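Local structure of putative rRNA methyltransferase (4RWZ) at residues Val3-Lys7 with Met61-Trp66. The protein is an aminoglycoside-resistance 16S rRNA methyltransferase, probably modifying the N1 position of a 16S rRNA adenine in the 30S subunit. Coordinates in Å, arbitrary orientation, origin at the centre of the assembly. Numbering follows the deposited sequence.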
loop_
_atom_site.group_PDB
_atom_site.type_symbol
_atom_site.label_atom_id
_atom_site.label_comp_id
_atom_site.label_asym_id
_atom_site.label_seq_id
_atom_site.Cartn_x
_atom_site.Cartn_y
_atom_site.Cartn_z
ATOM N N VAL A 3 -8.046 5.853 -12.321
ATOM C CA VAL A 3 -8.658 6.374 -11.096
ATOM C C VAL A 3 -10.142 5.997 -11.058
ATOM O O VAL A 3 -10.847 6.116 -12.079
ATOM C CB VAL A 3 -8.487 7.886 -11.031
ATOM C CG1 VAL A 3 -9.310 8.507 -9.879
ATOM C CG2 VAL A 3 -6.979 8.212 -10.823
ATOM N N GLN A 4 -10.600 5.500 -9.906
ATOM C CA GLN A 4 -11.977 5.089 -9.752
ATOM C C GLN A 4 -12.766 6.276 -9.254
ATOM O O GLN A 4 -12.362 6.907 -8.276
ATOM C CB GLN A 4 -12.095 3.896 -8.788
ATOM C CG GLN A 4 -13.485 3.201 -8.859
ATOM C CD GLN A 4 -13.643 2.393 -10.177
ATOM O OE1 GLN A 4 -12.663 1.959 -10.773
ATOM N NE2 GLN A 4 -14.869 2.235 -10.634
ATOM N N LEU A 5 -13.880 6.605 -9.921
ATOM C CA LEU A 5 -14.777 7.645 -9.440
ATOM C C LEU A 5 -16.208 7.116 -9.464
ATOM O O LEU A 5 -16.890 7.238 -10.505
ATOM C CB LEU A 5 -14.718 8.899 -10.334
ATOM C CG LEU A 5 -13.423 9.715 -10.403
ATOM C CD1 LEU A 5 -13.589 10.865 -11.403
ATOM C CD2 LEU A 5 -12.957 10.254 -9.041
ATOM N N GLY A 6 -16.638 6.490 -8.376
ATOM C CA GLY A 6 -17.862 5.729 -8.390
ATOM C C GLY A 6 -17.742 4.591 -9.412
ATOM O O GLY A 6 -16.807 3.816 -9.374
ATOM N N LYS A 7 -18.709 4.490 -10.314
ATOM C CA LYS A 7 -18.694 3.410 -11.332
ATOM C C LYS A 7 -17.717 3.718 -12.476
ATOM O O LYS A 7 -17.287 2.827 -13.205
ATOM C CB LYS A 7 -20.106 3.200 -11.897
ATOM C CG LYS A 7 -21.081 2.539 -10.871
ATOM C CD LYS A 7 -22.527 2.435 -11.419
ATOM C CE LYS A 7 -23.479 1.992 -10.271
ATOM N NZ LYS A 7 -24.911 1.823 -10.814
ATOM N N MET A 61 -13.924 -0.238 -4.747
ATOM C CA MET A 61 -13.719 1.167 -4.298
ATOM C C MET A 61 -14.830 2.082 -4.834
ATOM O O MET A 61 -14.758 3.285 -4.666
ATOM C CB MET A 61 -12.367 1.691 -4.802
ATOM C CG MET A 61 -11.221 0.884 -4.244
ATOM S SD MET A 61 -9.596 1.423 -4.829
ATOM C CE MET A 61 -9.753 0.973 -6.571
ATOM N N ARG A 62 -15.847 1.518 -5.464
ATOM C CA ARG A 62 -16.896 2.348 -6.097
ATOM C C ARG A 62 -17.499 3.299 -5.066
ATOM O O ARG A 62 -17.626 4.512 -5.291
ATOM C CB ARG A 62 -18.004 1.470 -6.661
ATOM C CG ARG A 62 -19.202 2.323 -7.170
ATOM C CD ARG A 62 -20.493 1.500 -7.310
ATOM N NE ARG A 62 -20.963 0.991 -6.015
ATOM C CZ ARG A 62 -21.516 1.746 -5.054
ATOM N NH1 ARG A 62 -21.667 3.073 -5.191
ATOM N NH2 ARG A 62 -21.911 1.170 -3.928
ATOM N N GLU A 63 -17.893 2.722 -3.945
ATOM C CA GLU A 63 -18.644 3.493 -2.956
ATOM C C GLU A 63 -17.840 4.613 -2.325
ATOM O O GLU A 63 -18.273 5.810 -2.218
ATOM C CB GLU A 63 -19.192 2.562 -1.872
ATOM C CG GLU A 63 -19.815 3.366 -0.718
ATOM C CD GLU A 63 -20.327 2.476 0.448
ATOM O OE1 GLU A 63 -20.474 1.244 0.287
ATOM O OE2 GLU A 63 -20.551 3.037 1.531
ATOM N N VAL A 64 -16.684 4.229 -1.807
ATOM C CA VAL A 64 -15.832 5.215 -1.158
ATOM C C VAL A 64 -15.333 6.271 -2.119
ATOM O O VAL A 64 -15.201 7.431 -1.718
ATOM C CB VAL A 64 -14.588 4.555 -0.438
ATOM C CG1 VAL A 64 -13.598 4.012 -1.457
ATOM C CG2 VAL A 64 -13.888 5.594 0.414
ATOM N N SER A 65 -15.028 5.875 -3.379
ATOM C CA SER A 65 -14.476 6.872 -4.316
ATOM C C SER A 65 -15.590 7.885 -4.736
ATOM O O SER A 65 -15.303 9.049 -4.916
ATOM C CB SER A 65 -13.829 6.224 -5.558
ATOM O OG SER A 65 -14.767 5.517 -6.344
ATOM N N TRP A 66 -16.837 7.442 -4.827
ATOM C CA TRP A 66 -17.958 8.332 -5.073
ATOM C C TRP A 66 -18.111 9.301 -3.910
ATOM O O TRP A 66 -18.188 10.519 -4.088
ATOM C CB TRP A 66 -19.265 7.553 -5.233
ATOM C CG TRP A 66 -20.432 8.475 -5.486
ATOM C CD1 TRP A 66 -21.447 8.832 -4.611
ATOM C CD2 TRP A 66 -20.652 9.207 -6.687
ATOM N NE1 TRP A 66 -22.308 9.710 -5.251
ATOM C CE2 TRP A 66 -21.832 9.958 -6.517
ATOM C CE3 TRP A 66 -19.980 9.268 -7.915
ATOM C CZ2 TRP A 66 -22.358 10.781 -7.551
ATOM C CZ3 TRP A 66 -20.485 10.082 -8.932
ATOM C CH2 TRP A 66 -21.671 10.810 -8.752
#
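The side chain of S65 lies over the end of strand 2-5, its CB 3.2 Å from the O of Q4 and its OG 3.8 Å from the CA of L5. A small polar residue facing a turn can satisfy two backbones at once, and here the hydroxyl does so: S65 OG accepts a hydrogen bond from G6 N (2.9 Å) and donates one to M61 O (2.8 Å), the N-cap carbonyl one helical turn back. The backbones also come close here: the CA atoms of G6 and R62 are 4.2 Å apart, and CA-H...O contacts run both ways, from G6 CA to R62 O at 3.3 Å and from R62 CA to G6 O at 3.6 Å. Glycine suits this place, since its phi is positive and a CB would clash with the W66 ring. Q4 bridges the turn from its own strand, its NE2 donating to G6 O (2.8 Å), while its aliphatic part packs near M61 CE and S65. On the exposed side, K7 CG rests on R62 CD at 3.8 Å. The axes of strand 3-5 and helix 62-66 cross at 81° and approach to 7.1 Å. The arrangement thus joins the turn of the N-terminal β-hairpin, strands 2-5 and 8-11, to helix 62-68 beside strand 80-84, whose F82 touches S65 and pairs through its backbone with Q4, at the outermost strand on that side of the Rossmann-like methyltransferase sheet.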